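Local coordinates for protein yjcS (Bacillus subtilis, PDB 1Q8B) that is of unknown function but belongs to the antibiotic biosynthesis monooxygenase family of dimeric alpha/beta-barrel proteins, and so may have an oxygenase-like catalytic activity, at residues C19-S24 with E94-M99; I49-Y54 with I63-I68. All coordinates share one frame; numbering follows the deposited sequence.

How the contacts relate
Both contacts belong to one antiparallel sheet whose strands run in the order 48-55, 62-69, 13-22, 93-103, and together they show how a sheet is assembled from a local and a distant pairing. Contact 2 is a hairpin, its segments 9 residues apart; contact 1 pairs segments 70 residues apart and encloses the hairpin in sequence. Their centres lie about 13 Å apart, and they meet where strands 13-22 and 62-69 are neighbours. There Leu20 N approaches Ile63 O at 2.7 Å, a probable hydrogen bond, while Trp97 CZ2 of contact 1 lies 4.0 Å from SE of selenomethionine Met64 in contact 2. Each contact also contains a classic beta bulge.

Contact 1. Residues C19-S24 with E94-M99; sequences CLKIIS and EVEWLM
Cys19, Leu20 and Lys21 pair antiparallel with Trp97, Val95 and Glu94, and the register slips by one residue between the first two pairs. At the slip Cys19 O faces two consecutive amides: Glu96 N binds it at 2.9 Å, whereas the bond from Trp97 N is weak at 3.5 Å. Cys19 N returns a nearly straight bond (172°) to Trp97 O, and beyond the slip Lys21 and Glu94 exchange a reciprocal pair of backbone bonds. In Trp97 a chi1 of 60° sets CG over the main chain, flanked by N and C. Cys19 CB lies over one face of the five-membered ring, shifted toward the rim and closest to NE1, 3.4 Å from the ring centroid, in a CH-pi contact; SG stands obliquely to the same ring. On the other face of the sheet, Leu20 CD2 touches Val95 CG2 at 3.6 Å. Lys21 and Glu94 lie side by side, but their charged ends stop short of a salt bridge, with NZ 4.5 Å from OE2. A water joins them, accepting from Lys21 NZ and donating to Glu94 OE2. Ile23 CG2 packs against Glu94 CD, crossing that side chain at about a right angle. Two residues opposed to one define a classic beta bulge, here at a corner of strand 93-103, an edge strand within this chain; the sheet is ferredoxin-like, the fold of dimeric alpha/beta-barrel proteins.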
ATOM      1  N   CYS A  19     -13.714 -11.123  -5.335  1.00 17.65           N
ATOM      2  CA  CYS A  19     -15.060 -11.093  -4.808  1.00 18.39           C
ATOM      3  C   CYS A  19     -14.906 -10.858  -3.326  1.00 18.87           C
ATOM      4  O   CYS A  19     -14.224 -11.624  -2.643  1.00 18.84           O
ATOM      5  CB  CYS A  19     -15.774 -12.424  -5.037  1.00 19.06           C
ATOM      6  SG  CYS A  19     -17.483 -12.427  -4.408  1.00 21.90           S
ATOM      7  N   LEU A  20     -15.528  -9.792  -2.837  1.00 18.93           N
ATOM      8  CA  LEU A  20     -15.471  -9.450  -1.427  1.00 19.49           C
ATOM      9  C   LEU A  20     -16.740  -9.874  -0.702  1.00 20.28           C
ATOM     10  O   LEU A  20     -17.850  -9.724  -1.217  1.00 19.92           O
ATOM     11  CB  LEU A  20     -15.311  -7.939  -1.238  1.00 19.13           C
ATOM     12  CG  LEU A  20     -14.163  -7.177  -1.896  1.00 20.19           C
ATOM     13  CD1 LEU A  20     -14.169  -5.750  -1.374  1.00 18.63           C
ATOM     14  CD2 LEU A  20     -12.836  -7.840  -1.586  1.00 20.45           C
ATOM     15  N   LYS A  21     -16.570 -10.405   0.500  1.00 21.02           N
ATOM     16  CA  LYS A  21     -17.705 -10.791   1.312  1.00 21.68           C
ATOM     17  C   LYS A  21     -17.929  -9.628   2.287  1.00 21.41           C
ATOM     18  O   LYS A  21     -16.991  -9.195   2.957  1.00 20.75           O
ATOM     19  CB  LYS A  21     -17.392 -12.073   2.085  1.00 23.20           C
ATOM     20  CG  LYS A  21     -18.585 -12.622   2.846  1.00 25.39           C
ATOM     21  CD  LYS A  21     -18.161 -13.647   3.865  1.00 26.78           C
ATOM     22  CE  LYS A  21     -19.329 -14.008   4.754  1.00 28.87           C
ATOM     23  NZ  LYS A  21     -18.893 -14.877   5.877  1.00 30.99           N
ATOM     24  N   ILE A  22     -19.150  -9.099   2.344  1.00 21.05           N
ATOM     25  CA  ILE A  22     -19.439  -8.002   3.269  1.00 21.64           C
ATOM     26  C   ILE A  22     -19.696  -8.601   4.650  1.00 22.61           C
ATOM     27  O   ILE A  22     -20.584  -9.435   4.820  1.00 22.37           O
ATOM     28  CB  ILE A  22     -20.694  -7.191   2.848  1.00 21.22           C
ATOM     29  CG1 ILE A  22     -20.467  -6.520   1.496  1.00 20.83           C
ATOM     30  CG2 ILE A  22     -20.998  -6.120   3.885  1.00 20.34           C
ATOM     31  CD1 ILE A  22     -21.725  -5.937   0.892  1.00 20.57           C
ATOM     32  N   ILE A  23     -18.906  -8.185   5.631  1.00 24.22           N
ATOM     33  CA  ILE A  23     -19.058  -8.682   6.993  1.00 25.38           C
ATOM     34  C   ILE A  23     -19.699  -7.615   7.875  1.00 26.57           C
ATOM     35  O   ILE A  23     -19.980  -7.847   9.048  1.00 27.31           O
ATOM     36  CB  ILE A  23     -17.695  -9.113   7.578  1.00 25.40           C
ATOM     37  CG1 ILE A  23     -16.703  -7.947   7.531  1.00 25.13           C
ATOM     38  CG2 ILE A  23     -17.161 -10.311   6.792  1.00 24.93           C
ATOM     39  CD1 ILE A  23     -15.303  -8.308   8.015  1.00 25.39           C
ATOM     40  N   SER A  24     -19.922  -6.441   7.293  1.00 27.52           N
ATOM     41  CA  SER A  24     -20.561  -5.330   7.985  1.00 28.39           C
ATOM     42  C   SER A  24     -22.070  -5.533   7.882  1.00 29.52           C
ATOM     43  O   SER A  24     -22.546  -6.243   6.995  1.00 29.77           O
ATOM     44  CB  SER A  24     -20.177  -4.010   7.318  1.00 27.49           C
ATOM     45  OG  SER A  24     -21.015  -2.953   7.751  1.00 27.12           O
ATOM     46  N   GLU A  94     -14.027  -8.561   3.571  1.00 21.90           N
ATOM     47  CA  GLU A  94     -12.874  -9.447   3.623  1.00 21.85           C
ATOM     48  C   GLU A  94     -12.935 -10.119   2.253  1.00 21.79           C
ATOM     49  O   GLU A  94     -14.020 -10.253   1.681  1.00 20.94           O
ATOM     50  CB  GLU A  94     -12.967 -10.474   4.770  1.00 21.84           C
ATOM     51  CG  GLU A  94     -14.152 -11.405   4.765  1.00 22.23           C
ATOM     52  CD  GLU A  94     -14.122 -12.366   5.942  1.00 22.51           C
ATOM     53  OE1 GLU A  94     -13.645 -11.971   7.027  1.00 24.25           O
ATOM     54  OE2 GLU A  94     -14.587 -13.512   5.795  1.00 22.32           O
ATOM     55  N   VAL A  95     -11.785 -10.492   1.704  1.00 21.57           N
ATOM     56  CA  VAL A  95     -11.753 -11.134   0.393  1.00 21.55           C
ATOM     57  C   VAL A  95     -12.154 -12.601   0.504  1.00 22.10           C
ATOM     58  O   VAL A  95     -11.599 -13.342   1.311  1.00 22.11           O
ATOM     59  CB  VAL A  95     -10.342 -11.046  -0.239  1.00 21.37           C
ATOM     60  CG1 VAL A  95     -10.316 -11.773  -1.574  1.00 20.97           C
ATOM     61  CG2 VAL A  95      -9.954  -9.596  -0.427  1.00 20.94           C
ATOM     62  N   GLU A  96     -13.132 -13.008  -0.299  1.00 22.72           N
ATOM     63  CA  GLU A  96     -13.599 -14.388  -0.296  1.00 24.08           C
ATOM     64  C   GLU A  96     -12.737 -15.180  -1.276  1.00 24.09           C
ATOM     65  O   GLU A  96     -12.271 -16.275  -0.964  1.00 24.13           O
ATOM     66  CB  GLU A  96     -15.072 -14.457  -0.702  1.00 25.83           C
ATOM     67  CG  GLU A  96     -15.713 -15.792  -0.384  1.00 29.32           C
ATOM     68  CD  GLU A  96     -17.203 -15.801  -0.645  1.00 31.68           C
ATOM     69  OE1 GLU A  96     -17.607 -15.848  -1.829  1.00 33.40           O
ATOM     70  OE2 GLU A  96     -17.972 -15.753   0.339  1.00 33.51           O
ATOM     71  N   TRP A  97     -12.536 -14.632  -2.469  1.00 23.87           N
ATOM     72  CA  TRP A  97     -11.674 -15.278  -3.449  1.00 24.09           C
ATOM     73  C   TRP A  97     -11.048 -14.227  -4.355  1.00 23.90           C
ATOM     74  O   TRP A  97     -11.586 -13.134  -4.522  1.00 22.43           O
ATOM     75  CB  TRP A  97     -12.424 -16.344  -4.270  1.00 24.74           C
ATOM     76  CG  TRP A  97     -13.594 -15.867  -5.068  1.00 25.71           C
ATOM     77  CD1 TRP A  97     -14.915 -15.952  -4.721  1.00 26.40           C
ATOM     78  CD2 TRP A  97     -13.557 -15.267  -6.368  1.00 26.01           C
ATOM     79  NE1 TRP A  97     -15.704 -15.445  -5.732  1.00 26.75           N
ATOM     80  CE2 TRP A  97     -14.894 -15.018  -6.753  1.00 26.49           C
ATOM     81  CE3 TRP A  97     -12.521 -14.917  -7.246  1.00 26.36           C
ATOM     82  CZ2 TRP A  97     -15.225 -14.432  -7.980  1.00 26.71           C
ATOM     83  CZ3 TRP A  97     -12.846 -14.336  -8.465  1.00 27.19           C
ATOM     84  CH2 TRP A  97     -14.191 -14.098  -8.822  1.00 27.11           C
ATOM     85  N   LEU A  98      -9.893 -14.560  -4.919  1.00 23.97           N
ATOM     86  CA  LEU A  98      -9.184 -13.636  -5.778  1.00 25.22           C
ATOM     87  C   LEU A  98      -8.298 -14.348  -6.791  1.00 26.07           C
ATOM     88  O   LEU A  98      -7.632 -15.328  -6.471  1.00 25.59           O
ATOM     89  CB  LEU A  98      -8.344 -12.688  -4.910  1.00 25.54           C
ATOM     90  CG  LEU A  98      -7.455 -11.645  -5.592  1.00 26.45           C
ATOM     91  CD1 LEU A  98      -7.113 -10.551  -4.597  1.00 26.60           C
ATOM     92  CD2 LEU A  98      -6.186 -12.303  -6.137  1.00 27.11           C
HETATM   93  N   MSE A  99      -8.298 -13.847  -8.021  1.00 27.41           N
HETATM   94  CA  MSE A  99      -7.475 -14.425  -9.068  1.00 29.31           C
HETATM   95  C   MSE A  99      -6.653 -13.348  -9.769  1.00 28.29           C
HETATM   96  O   MSE A  99      -7.189 -12.376 -10.309  1.00 27.36           O
HETATM   97  CB  MSE A  99      -8.353 -15.193 -10.056  1.00 33.08           C
HETATM   98  CG  MSE A  99      -8.980 -16.430  -9.423  1.00 38.98           C
HETATM   99 SE   MSE A  99     -10.308 -17.314 -10.514  1.00 49.08          SE
HETATM  100  CE  MSE A  99      -9.119 -18.470 -11.528  1.00 44.85           C
TER
HETATM  101  O   HOH W   1     -17.130 -14.283   7.705  1.00 49.87           O

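Contact 2. Residues I49-Y54 with I63-I68; sequences ITFHAY and IMLWEI
Phe51 and Ala53 face Glu67 and Leu65 on the buried side of an antiparallel hairpin, regular from Thr50 to Tyr54, while His52, Tyr54, Met64 and Trp66 occupy the more exposed side. The buried side is close-fitting. Ala53 CB and Leu65 CD2 are only 3.5 Å apart, tighter than usual for two carbons, and Phe51 CE1 lies 3.3 Å from Glu67 OE2. That ring and carboxylate run side by side with their planes 30° apart; Glu67 OE1 is hydrogen-bonded to Trp69 NE1, which ties down the other oxygen of the buried acid. The face of His52, Tyr54 and Trp66 is more open to solvent, Trp66 being exposed. Tyr54 presents its edge to the face of Trp66, with CE2 3.7 Å from Trp66 CZ2 and the planes at 70°. One face of the Tyr54 ring receives Met64 CB, 3.9 Å from the centroid. The loose member is His52, which merely touches Trp66, CD2 to CE3 at 4.0 Å, and its ND1 bonds instead to Glu39. At the far end Thr50 OG1 comes within 3.1 Å of Ile68 CG1, and a classic beta bulge forms: Ile49 N and Thr50 N both donate to Ile68 O, approaching from the same face of its plane, and Ile49 CD1 packs on Ile68 CG2 at 3.6 Å. Helix 28-42 supplies Phe35 and Ile31 against Ile63 and Thr42 against Phe51, and strand 13-22 continues the sheet beyond 62-69 through backbone bonds of Leu65 with Ala18 and Glu67 with Ile16.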
ATOM      1  N   ILE A  49      -4.591   1.101 -14.088  1.00 21.93           N
ATOM      2  CA  ILE A  49      -5.119   1.173 -15.447  1.00 21.57           C
ATOM      3  C   ILE A  49      -6.642   1.232 -15.302  1.00 21.67           C
ATOM      4  O   ILE A  49      -7.291   2.079 -15.905  1.00 22.45           O
ATOM      5  CB  ILE A  49      -4.694  -0.058 -16.292  1.00 21.73           C
ATOM      6  CG1 ILE A  49      -3.196   0.006 -16.580  1.00 21.40           C
ATOM      7  CG2 ILE A  49      -5.461  -0.092 -17.605  1.00 21.33           C
ATOM      8  CD1 ILE A  49      -2.639  -1.240 -17.248  1.00 21.88           C
ATOM      9  N   THR A  50      -7.213   0.337 -14.500  1.00 21.18           N
ATOM     10  CA  THR A  50      -8.652   0.356 -14.255  1.00 21.55           C
ATOM     11  C   THR A  50      -8.987  -0.237 -12.884  1.00 20.04           C
ATOM     12  O   THR A  50      -8.279  -1.102 -12.372  1.00 20.30           O
ATOM     13  CB  THR A  50      -9.471  -0.429 -15.340  1.00 23.22           C
ATOM     14  OG1 THR A  50      -9.208  -1.830 -15.231  1.00 26.58           O
ATOM     15  CG2 THR A  50      -9.114   0.030 -16.732  1.00 24.29           C
ATOM     16  N   PHE A  51     -10.061   0.260 -12.289  1.00 18.54           N
ATOM     17  CA  PHE A  51     -10.537  -0.221 -11.003  1.00 17.88           C
ATOM     18  C   PHE A  51     -12.029   0.061 -10.992  1.00 17.66           C
ATOM     19  O   PHE A  51     -12.449   1.205 -11.162  1.00 17.33           O
ATOM     20  CB  PHE A  51      -9.877   0.524  -9.840  1.00 17.60           C
ATOM     21  CG  PHE A  51     -10.228  -0.038  -8.479  1.00 17.63           C
ATOM     22  CD1 PHE A  51      -9.395  -0.961  -7.853  1.00 17.13           C
ATOM     23  CD2 PHE A  51     -11.401   0.349  -7.829  1.00 17.38           C
ATOM     24  CE1 PHE A  51      -9.721  -1.490  -6.597  1.00 17.29           C
ATOM     25  CE2 PHE A  51     -11.738  -0.174  -6.575  1.00 17.11           C
ATOM     26  CZ  PHE A  51     -10.897  -1.094  -5.957  1.00 16.93           C
ATOM     27  N   HIS A  52     -12.829  -0.980 -10.805  1.00 17.29           N
ATOM     28  CA  HIS A  52     -14.274  -0.814 -10.783  1.00 17.87           C
ATOM     29  C   HIS A  52     -14.882  -1.758  -9.759  1.00 17.57           C
ATOM     30  O   HIS A  52     -14.526  -2.933  -9.694  1.00 17.83           O
ATOM     31  CB  HIS A  52     -14.854  -1.091 -12.177  1.00 18.56           C
ATOM     32  CG  HIS A  52     -16.323  -0.818 -12.295  1.00 19.06           C
ATOM     33  ND1 HIS A  52     -16.881   0.407 -11.997  1.00 18.96           N
ATOM     34  CD2 HIS A  52     -17.347  -1.610 -12.697  1.00 19.37           C
ATOM     35  CE1 HIS A  52     -18.183   0.358 -12.210  1.00 19.21           C
ATOM     36  NE2 HIS A  52     -18.492  -0.854 -12.635  1.00 18.95           N
ATOM     37  N   ALA A  53     -15.795  -1.232  -8.955  1.00 17.48           N
ATOM     38  CA  ALA A  53     -16.452  -2.021  -7.926  1.00 17.83           C
ATOM     39  C   ALA A  53     -17.963  -2.001  -8.147  1.00 18.23           C
ATOM     40  O   ALA A  53     -18.520  -0.973  -8.534  1.00 18.68           O
ATOM     41  CB  ALA A  53     -16.120  -1.454  -6.547  1.00 17.31           C
ATOM     42  N   TYR A  54     -18.620  -3.138  -7.916  1.00 17.32           N
ATOM     43  CA  TYR A  54     -20.062  -3.207  -8.074  1.00 17.25           C
ATOM     44  C   TYR A  54     -20.605  -4.340  -7.213  1.00 17.60           C
ATOM     45  O   TYR A  54     -19.925  -5.337  -6.969  1.00 16.91           O
ATOM     46  CB  TYR A  54     -20.437  -3.387  -9.552  1.00 16.35           C
ATOM     47  CG  TYR A  54     -20.294  -4.786 -10.083  1.00 15.56           C
ATOM     48  CD1 TYR A  54     -21.313  -5.726  -9.911  1.00 15.74           C
ATOM     49  CD2 TYR A  54     -19.148  -5.169 -10.770  1.00 15.85           C
ATOM     50  CE1 TYR A  54     -21.194  -7.024 -10.418  1.00 16.26           C
ATOM     51  CE2 TYR A  54     -19.015  -6.452 -11.279  1.00 16.31           C
ATOM     52  CZ  TYR A  54     -20.040  -7.380 -11.101  1.00 16.35           C
ATOM     53  OH  TYR A  54     -19.896  -8.654 -11.601  1.00 16.02           O
ATOM     54  N   ILE A  63     -19.405  -7.963  -2.985  1.00 20.35           N
ATOM     55  CA  ILE A  63     -19.006  -6.888  -3.879  1.00 19.25           C
ATOM     56  C   ILE A  63     -17.929  -7.430  -4.801  1.00 19.46           C
ATOM     57  O   ILE A  63     -17.006  -8.106  -4.353  1.00 18.73           O
ATOM     58  CB  ILE A  63     -18.451  -5.681  -3.091  1.00 18.61           C
ATOM     59  CG1 ILE A  63     -19.561  -5.083  -2.220  1.00 18.25           C
ATOM     60  CG2 ILE A  63     -17.901  -4.630  -4.050  1.00 18.16           C
ATOM     61  CD1 ILE A  63     -19.088  -3.990  -1.293  1.00 17.80           C
HETATM   62  N   MSE A  64     -18.049  -7.133  -6.089  1.00 19.77           N
HETATM   63  CA  MSE A  64     -17.080  -7.609  -7.061  1.00 20.11           C
HETATM   64  C   MSE A  64     -16.109  -6.515  -7.488  1.00 19.38           C
HETATM   65  O   MSE A  64     -16.506  -5.358  -7.644  1.00 18.67           O
HETATM   66  CB  MSE A  64     -17.803  -8.147  -8.288  1.00 22.23           C
HETATM   67  CG  MSE A  64     -16.898  -8.887  -9.253  1.00 25.75           C
HETATM   68 SE   MSE A  64     -16.409 -10.694  -8.706  1.00 34.57          SE
HETATM   69  CE  MSE A  64     -18.169 -11.351  -8.240  1.00 25.39           C
ATOM     70  N   LEU A  65     -14.840  -6.884  -7.677  1.00 18.11           N
ATOM     71  CA  LEU A  65     -13.820  -5.926  -8.103  1.00 16.89           C
ATOM     72  C   LEU A  65     -13.127  -6.360  -9.392  1.00 16.16           C
ATOM     73  O   LEU A  65     -12.681  -7.498  -9.522  1.00 15.82           O
ATOM     74  CB  LEU A  65     -12.750  -5.737  -7.013  1.00 17.28           C
ATOM     75  CG  LEU A  65     -13.138  -5.279  -5.597  1.00 17.16           C
ATOM     76  CD1 LEU A  65     -11.876  -5.223  -4.732  1.00 17.53           C
ATOM     77  CD2 LEU A  65     -13.817  -3.906  -5.637  1.00 16.12           C
ATOM     78  N   TRP A  66     -13.060  -5.436 -10.345  1.00 16.28           N
ATOM     79  CA  TRP A  66     -12.394  -5.660 -11.628  1.00 16.51           C
ATOM     80  C   TRP A  66     -11.211  -4.711 -11.582  1.00 16.81           C
ATOM     81  O   TRP A  66     -11.409  -3.500 -11.483  1.00 16.76           O
ATOM     82  CB  TRP A  66     -13.294  -5.264 -12.807  1.00 16.29           C
ATOM     83  CG  TRP A  66     -14.472  -6.169 -13.043  1.00 16.57           C
ATOM     84  CD1 TRP A  66     -14.660  -7.426 -12.539  1.00 16.27           C
ATOM     85  CD2 TRP A  66     -15.592  -5.911 -13.904  1.00 15.92           C
ATOM     86  NE1 TRP A  66     -15.822  -7.965 -13.035  1.00 16.07           N
ATOM     87  CE2 TRP A  66     -16.417  -7.058 -13.874  1.00 16.23           C
ATOM     88  CE3 TRP A  66     -15.979  -4.824 -14.698  1.00 15.48           C
ATOM     89  CZ2 TRP A  66     -17.611  -7.150 -14.608  1.00 15.48           C
ATOM     90  CZ3 TRP A  66     -17.169  -4.915 -15.432  1.00 15.47           C
ATOM     91  CH2 TRP A  66     -17.968  -6.072 -15.379  1.00 15.01           C
ATOM     92  N   GLU A  67      -9.993  -5.240 -11.660  1.00 16.52           N
ATOM     93  CA  GLU A  67      -8.811  -4.385 -11.581  1.00 16.49           C
ATOM     94  C   GLU A  67      -7.732  -4.704 -12.606  1.00 16.43           C
ATOM     95  O   GLU A  67      -7.490  -5.867 -12.921  1.00 16.89           O
ATOM     96  CB  GLU A  67      -8.179  -4.498 -10.189  1.00 16.73           C
ATOM     97  CG  GLU A  67      -9.120  -4.249  -9.015  1.00 16.71           C
ATOM     98  CD  GLU A  67      -8.492  -4.617  -7.673  1.00 17.33           C
ATOM     99  OE1 GLU A  67      -7.248  -4.727  -7.591  1.00 16.48           O
ATOM    100  OE2 GLU A  67      -9.240  -4.789  -6.691  1.00 17.61           O
ATOM    101  N   ILE A  68      -7.092  -3.657 -13.121  1.00 16.64           N
ATOM    102  CA  ILE A  68      -5.974  -3.800 -14.053  1.00 17.08           C
ATOM    103  C   ILE A  68      -4.891  -2.831 -13.557  1.00 17.13           C
ATOM    104  O   ILE A  68      -5.154  -1.646 -13.356  1.00 16.65           O
ATOM    105  CB  ILE A  68      -6.340  -3.426 -15.510  1.00 17.29           C
ATOM    106  CG1 ILE A  68      -7.483  -4.301 -16.025  1.00 17.45           C
ATOM    107  CG2 ILE A  68      -5.130  -3.647 -16.414  1.00 17.85           C
ATOM    108  CD1 ILE A  68      -7.849  -4.007 -17.469  1.00 17.18           C
TER